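Side-chain contacts in arginine 3rd transport system periplasmic binding protein (Legionella pneumophila subsp. pneumophila str. Philadelphia 1, PDB 3KZG), which probably binds arginine in the periplasm and hands it to an ABC-type import system, as a solute-binding protein of family 3: residues Y27-D32 with L85-S90; K111-R116 with R123-E128. All blocks are in the same frame, centred on the assembly; numbering follows the deposited sequence.

Interaction 1 of 2, residues Y27-D32 with L85-S90; sequences YGFDID and LPYMES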
loop_
_atom_site.group_PDB
_atom_site.type_symbol
_atom_site.label_atom_id
_atom_site.label_comp_id
_atom_site.label_asym_id
_atom_site.label_seq_id
_atom_site.Cartn_x
_atom_site.Cartn_y
_atom_site.Cartn_z
ATOM N N TYR A 27 -2.998 -3.477 -30.479
ATOM C CA TYR A 27 -2.867 -2.794 -29.207
ATOM C C TYR A 27 -4.196 -2.770 -28.459
ATOM O O TYR A 27 -5.269 -2.840 -29.064
ATOM C CB TYR A 27 -2.328 -1.376 -29.418
ATOM C CG TYR A 27 -3.302 -0.396 -30.030
ATOM C CD1 TYR A 27 -4.262 0.248 -29.244
ATOM C CD2 TYR A 27 -3.245 -0.086 -31.388
ATOM C CE1 TYR A 27 -5.140 1.178 -29.794
ATOM C CE2 TYR A 27 -4.119 0.845 -31.952
ATOM C CZ TYR A 27 -5.065 1.472 -31.146
ATOM O OH TYR A 27 -5.941 2.370 -31.699
ATOM N N GLY A 28 -4.105 -2.679 -27.137
ATOM C CA GLY A 28 -5.290 -2.652 -26.301
ATOM C C GLY A 28 -5.023 -3.432 -25.028
ATOM O O GLY A 28 -4.006 -4.118 -24.921
ATOM N N PHE A 29 -5.933 -3.340 -24.067
ATOM C CA PHE A 29 -5.758 -4.049 -22.806
ATOM C C PHE A 29 -5.625 -5.567 -22.958
ATOM O O PHE A 29 -4.745 -6.166 -22.346
ATOM C CB PHE A 29 -6.918 -3.746 -21.856
ATOM C CG PHE A 29 -6.775 -4.401 -20.512
ATOM C CD1 PHE A 29 -5.863 -3.918 -19.586
ATOM C CD2 PHE A 29 -7.537 -5.515 -20.184
ATOM C CE1 PHE A 29 -5.708 -4.531 -18.346
ATOM C CE2 PHE A 29 -7.391 -6.142 -18.946
ATOM C CZ PHE A 29 -6.476 -5.649 -18.027
ATOM N N ASP A 30 -6.494 -6.191 -23.754
ATOM C CA ASP A 30 -6.429 -7.646 -23.933
ATOM C C ASP A 30 -5.097 -8.074 -24.516
ATOM O O ASP A 30 -4.546 -9.107 -24.137
ATOM C CB ASP A 30 -7.549 -8.156 -24.855
ATOM C CG ASP A 30 -8.890 -8.232 -24.163
ATOM O OD1 ASP A 30 -8.908 -8.343 -22.922
ATOM O OD2 ASP A 30 -9.927 -8.203 -24.859
ATOM N N ILE A 31 -4.582 -7.273 -25.441
ATOM C CA ILE A 31 -3.315 -7.593 -26.077
ATOM C C ILE A 31 -2.197 -7.614 -25.048
ATOM O O ILE A 31 -1.450 -8.590 -24.963
ATOM C CB ILE A 31 -2.955 -6.567 -27.180
ATOM C CG1 ILE A 31 -4.107 -6.438 -28.182
ATOM C CG2 ILE A 31 -1.665 -6.983 -27.876
ATOM C CD1 ILE A 31 -4.598 -7.749 -28.764
ATOM N N ASP A 32 -2.087 -6.538 -24.271
ATOM C CA ASP A 32 -1.049 -6.425 -23.255
ATOM C C ASP A 32 -1.167 -7.508 -22.178
ATOM O O ASP A 32 -0.158 -8.042 -21.712
ATOM C CB ASP A 32 -1.081 -5.042 -22.583
ATOM C CG ASP A 32 -0.750 -3.895 -23.541
ATOM O OD1 ASP A 32 -0.096 -4.132 -24.581
ATOM O OD2 ASP A 32 -1.137 -2.743 -23.238
ATOM N N LEU A 85 -9.816 -17.933 -15.081
ATOM C CA LEU A 85 -10.376 -17.090 -14.039
ATOM C C LEU A 85 -10.654 -15.764 -14.747
ATOM O O LEU A 85 -9.918 -15.374 -15.659
ATOM C CB LEU A 85 -9.350 -16.863 -12.925
ATOM C CG LEU A 85 -8.814 -18.113 -12.221
ATOM C CD1 LEU A 85 -7.717 -17.721 -11.232
ATOM C CD2 LEU A 85 -9.957 -18.823 -11.520
ATOM N N PRO A 86 -11.729 -15.068 -14.363
ATOM C CA PRO A 86 -11.994 -13.790 -15.031
ATOM C C PRO A 86 -10.874 -12.826 -14.647
ATOM O O PRO A 86 -10.354 -12.899 -13.531
ATOM C CB PRO A 86 -13.350 -13.380 -14.464
ATOM C CG PRO A 86 -13.319 -13.968 -13.073
ATOM C CD PRO A 86 -12.703 -15.329 -13.288
ATOM N N TYR A 87 -10.479 -11.951 -15.568
ATOM C CA TYR A 87 -9.414 -10.990 -15.283
ATOM C C TYR A 87 -9.979 -9.596 -15.120
ATOM O O TYR A 87 -9.236 -8.637 -14.928
ATOM C CB TYR A 87 -8.372 -10.975 -16.410
ATOM C CG TYR A 87 -8.926 -10.726 -17.807
ATOM C CD1 TYR A 87 -9.269 -9.443 -18.241
ATOM C CD2 TYR A 87 -9.078 -11.783 -18.705
ATOM C CE1 TYR A 87 -9.748 -9.225 -19.550
ATOM C CE2 TYR A 87 -9.553 -11.574 -20.000
ATOM C CZ TYR A 87 -9.883 -10.307 -20.419
ATOM O OH TYR A 87 -10.349 -10.126 -21.711
HETATM N N MSE A 88 -11.298 -9.487 -15.190
HETATM C CA MSE A 88 -11.947 -8.190 -15.084
HETATM C C MSE A 88 -13.458 -8.366 -14.960
HETATM O O MSE A 88 -14.037 -9.286 -15.549
HETATM C CB MSE A 88 -11.608 -7.364 -16.332
HETATM C CG MSE A 88 -12.202 -5.971 -16.391
HETATM SE SE MSE A 88 -11.494 -4.965 -17.902
HETATM C CE MSE A 88 -12.532 -3.335 -17.683
ATOM N N GLU A 89 -14.093 -7.503 -14.176
ATOM C CA GLU A 89 -15.541 -7.574 -14.016
ATOM C C GLU A 89 -16.190 -7.166 -15.339
ATOM O O GLU A 89 -15.709 -6.259 -16.008
ATOM C CB GLU A 89 -16.007 -6.629 -12.906
ATOM C CG GLU A 89 -17.495 -6.698 -12.623
ATOM C CD GLU A 89 -17.920 -5.805 -11.465
ATOM O OE1 GLU A 89 -17.938 -4.566 -11.628
ATOM O OE2 GLU A 89 -18.229 -6.353 -10.389
ATOM N N SER A 90 -17.274 -7.837 -15.719
ATOM C CA SER A 90 -17.948 -7.514 -16.973
ATOM C C SER A 90 -19.245 -6.746 -16.747
ATOM O O SER A 90 -20.149 -7.215 -16.053
ATOM C CB SER A 90 -18.233 -8.793 -17.779
ATOM O OG SER A 90 -19.034 -9.711 -17.054
#
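Asp30 and Tyr87 bring the two backbones closest, with their CA atoms still 9.7 Å apart, so side chains do all the touching. Residues 29-32 form the first turn of helix 29-40, with Gly28 as N-cap and a bond of 3.2 Å from Asp32 N to Gly28 O; 85-90 is an irregular run between strands 82-83 and 91-97. In this type 2 periplasmic binding protein fold the contact sets the start of a helix against the chain on its way into the second sheet.

Phe29 swings its ring across because CG stands anti to the backbone N (chi1 -178°). It lies alongside Tyr87, the two side chains running in opposite directions, and Tyr87 CD1 meets its edge near the ring plane, 3.9 Å from Phe29 CE2. Phe229 and Tyr228 add edge-to-face partners to the same phenyl group.

Asp30 reaches the hydroxyl end of Tyr87, crossing it at about a right angle, on the same side of the ring as Phe29. Its carboxylate plane stands 85° from the phenol ring, and Tyr87 OH sits 2.6 Å from Asp30 OD1, a weak hydrogen bond and not a settled one, since the phenol proton has another acceptor within reach. The firmer grip on this buried carboxylate is on OD2, which accepts from Ser70 N. Glu17 OE1 is also close to OD2, a neighbour that would probably raise the proton affinity of the pair.

Selenomethionine Met88 makes a Met-aromatic contact on Phe29: its SE is 4.4 Å from Phe29 CE2 and 5.1 Å from the ring centroid, 38° off the ring normal.

Interaction 2 of 2, residues K111-R116 with R123-E128; sequences KKIGVR and RQVLSE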
loop_
_atom_site.group_PDB
_atom_site.type_symbol
_atom_site.label_atom_id
_atom_site.label_comp_id
_atom_site.label_asym_id
_atom_site.label_seq_id
_atom_site.Cartn_x
_atom_site.Cartn_y
_atom_site.Cartn_z
ATOM N N LYS A 111 -37.546 1.613 -27.854
ATOM C CA LYS A 111 -36.460 1.983 -28.759
ATOM C C LYS A 111 -35.780 0.803 -29.442
ATOM O O LYS A 111 -35.871 -0.341 -28.983
ATOM C CB LYS A 111 -35.402 2.794 -28.005
ATOM C CG LYS A 111 -35.953 3.934 -27.173
ATOM C CD LYS A 111 -36.839 4.859 -27.991
ATOM C CE LYS A 111 -37.428 5.954 -27.114
ATOM N NZ LYS A 111 -38.517 6.681 -27.816
ATOM N N LYS A 112 -35.105 1.093 -30.551
ATOM C CA LYS A 112 -34.372 0.080 -31.300
ATOM C C LYS A 112 -32.951 0.124 -30.747
ATOM O O LYS A 112 -32.323 1.188 -30.718
ATOM C CB LYS A 112 -34.363 0.423 -32.791
ATOM C CG LYS A 112 -35.742 0.666 -33.381
ATOM C CD LYS A 112 -35.645 1.142 -34.828
ATOM C CE LYS A 112 -35.086 0.056 -35.727
ATOM N NZ LYS A 112 -36.012 -1.107 -35.807
ATOM N N ILE A 113 -32.449 -1.028 -30.312
ATOM C CA ILE A 113 -31.120 -1.112 -29.717
ATOM C C ILE A 113 -30.114 -1.897 -30.550
ATOM O O ILE A 113 -30.383 -3.023 -30.962
ATOM C CB ILE A 113 -31.177 -1.780 -28.319
ATOM C CG1 ILE A 113 -32.325 -1.189 -27.487
ATOM C CG2 ILE A 113 -29.846 -1.604 -27.610
ATOM C CD1 ILE A 113 -32.184 0.293 -27.178
ATOM N N GLY A 114 -28.948 -1.303 -30.780
ATOM C CA GLY A 114 -27.912 -1.983 -31.535
ATOM C C GLY A 114 -27.095 -2.853 -30.598
ATOM O O GLY A 114 -26.858 -2.483 -29.446
ATOM N N VAL A 115 -26.663 -4.011 -31.083
ATOM C CA VAL A 115 -25.872 -4.935 -30.280
ATOM C C VAL A 115 -24.835 -5.642 -31.151
ATOM O O VAL A 115 -25.058 -5.845 -32.343
ATOM C CB VAL A 115 -26.789 -5.985 -29.595
ATOM C CG1 VAL A 115 -25.999 -7.217 -29.223
ATOM C CG2 VAL A 115 -27.431 -5.377 -28.349
ATOM N N ARG A 116 -23.702 -6.004 -30.554
ATOM C CA ARG A 116 -22.633 -6.690 -31.277
ATOM C C ARG A 116 -22.968 -8.179 -31.367
ATOM O O ARG A 116 -23.070 -8.863 -30.347
ATOM C CB ARG A 116 -21.301 -6.506 -30.543
ATOM C CG ARG A 116 -20.063 -6.955 -31.315
ATOM C CD ARG A 116 -18.834 -6.904 -30.418
ATOM N NE ARG A 116 -17.583 -7.000 -31.162
ATOM C CZ ARG A 116 -16.380 -7.067 -30.602
ATOM N NH1 ARG A 116 -16.256 -7.056 -29.278
ATOM N NH2 ARG A 116 -15.296 -7.121 -31.365
ATOM N N ARG A 123 -29.716 -10.655 -25.575
ATOM C CA ARG A 123 -30.486 -11.323 -24.538
ATOM C C ARG A 123 -30.739 -10.397 -23.351
ATOM O O ARG A 123 -31.822 -10.409 -22.767
ATOM C CB ARG A 123 -29.750 -12.585 -24.077
ATOM C CG ARG A 123 -30.506 -13.404 -23.046
ATOM C CD ARG A 123 -29.771 -14.698 -22.731
ATOM N NE ARG A 123 -29.668 -15.568 -23.900
ATOM C CZ ARG A 123 -30.707 -16.127 -24.517
ATOM N NH1 ARG A 123 -31.943 -15.913 -24.079
ATOM N NH2 ARG A 123 -30.511 -16.907 -25.572
ATOM N N GLN A 124 -29.748 -9.583 -23.002
ATOM C CA GLN A 124 -29.894 -8.658 -21.882
ATOM C C GLN A 124 -30.972 -7.621 -22.180
ATOM O O GLN A 124 -31.810 -7.314 -21.334
ATOM C CB GLN A 124 -28.579 -7.938 -21.601
ATOM C CG GLN A 124 -28.598 -7.161 -20.296
ATOM C CD GLN A 124 -27.473 -6.159 -20.191
ATOM O OE1 GLN A 124 -26.316 -6.470 -20.469
ATOM N NE2 GLN A 124 -27.807 -4.940 -19.780
ATOM N N VAL A 125 -30.942 -7.088 -23.397
ATOM C CA VAL A 125 -31.905 -6.085 -23.824
ATOM C C VAL A 125 -33.338 -6.613 -23.792
ATOM O O VAL A 125 -34.228 -5.988 -23.212
ATOM C CB VAL A 125 -31.587 -5.591 -25.266
ATOM C CG1 VAL A 125 -32.661 -4.633 -25.748
ATOM C CG2 VAL A 125 -30.228 -4.905 -25.291
ATOM N N LEU A 126 -33.567 -7.764 -24.411
ATOM C CA LEU A 126 -34.916 -8.308 -24.448
ATOM C C LEU A 126 -35.428 -8.737 -23.076
ATOM O O LEU A 126 -36.613 -8.595 -22.788
ATOM C CB LEU A 126 -34.993 -9.473 -25.438
ATOM C CG LEU A 126 -34.718 -9.126 -26.910
ATOM C CD1 LEU A 126 -34.914 -10.371 -27.743
ATOM C CD2 LEU A 126 -35.637 -8.023 -27.407
ATOM N N SER A 127 -34.533 -9.238 -22.230
ATOM C CA SER A 127 -34.905 -9.686 -20.887
ATOM C C SER A 127 -35.433 -8.546 -20.021
ATOM O O SER A 127 -36.040 -8.777 -18.975
ATOM C CB SER A 127 -33.702 -10.336 -20.194
ATOM O OG SER A 127 -32.693 -9.379 -19.909
ATOM N N GLU A 128 -35.197 -7.313 -20.449
ATOM C CA GLU A 128 -35.670 -6.159 -19.701
ATOM C C GLU A 128 -37.167 -5.948 -19.938
ATOM O O GLU A 128 -37.838 -5.263 -19.167
ATOM C CB GLU A 128 -34.863 -4.920 -20.101
ATOM C CG GLU A 128 -33.384 -5.028 -19.716
ATOM C CD GLU A 128 -32.521 -3.953 -20.347
ATOM O OE1 GLU A 128 -31.287 -3.971 -20.128
ATOM O OE2 GLU A 128 -33.074 -3.091 -21.062
#
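Val125 turns both methyls toward Ile113 and Val115 by holding CG1 anti to its backbone N (chi1 175°), which leaves CG2 beside that nitrogen and makes the isopropyl group a fork facing the strand. Ile113 answers with chi1 at -46°: CG1 lies beside its own N while the CG2 methyl stands anti to it, so each branch finds a different prong of the valine.

The pairing is branch to branch. Val125 CG1 rests 3.9 Å from Ile113 CG1 and also reaches back to Ile113 CB, at 4.1 Å. The other prong, Val125 CG2, sits where two strand residues meet, 4.1 Å from Ile113 CG2 and 4.2 Å from Val115 CG2. Against Ile113 the valine is set at a slant, whereas Val115 and Val125 pass alongside each other in opposite directions. Ile113 and Val115, two apart on strand 112-116, share the face turned to the helix, and Lys112 points away from it. The CA atoms of Ile113 and Val125 are 7.8 Å apart, a spacing that the branched side chains bridge with apolar contacts alone.

Val134 and Leu156, from the two strands that flank 112-116, also touch Val125, so this one side chain is packed across three strands. Near the end of the helix, Ser127 OG donates to Gln124 O at 2.7 Å, coming in 36° above the carbonyl plane. Gln124 itself bonds through OE1 to Ser92 OG, tying the helix to strand 91-97 as well.

Strand 112-116, helix 121-127 and the parallel neighbour 133-137 make up a beta-alpha-beta unit, and a branched aliphatic core between helix and sheet is the usual packing of this alpha/beta architecture.

In the fold
Interaction 1 belongs with the helix that follows strands 4-13 and 17-18, interaction 2 with the five-stranded sheet, which fits the two-lobed plan of this family, where solute is normally held between the lobes. Their centres lie 24 Å apart, and the nearest atoms come within about 8 Å without touching. They follow one another along the chain, with strand 91-97 and the loop after it between. Ser90, at the end of segment 85-90, bonds to Ile189 and Gly192, while Gln124 of interaction 2 packs on Ile189 and bonds to Ser92. Both thus have partners near Ile189. The centre of interaction 1 is about 8 Å from the chain centre, that of interaction 2 about 16 Å.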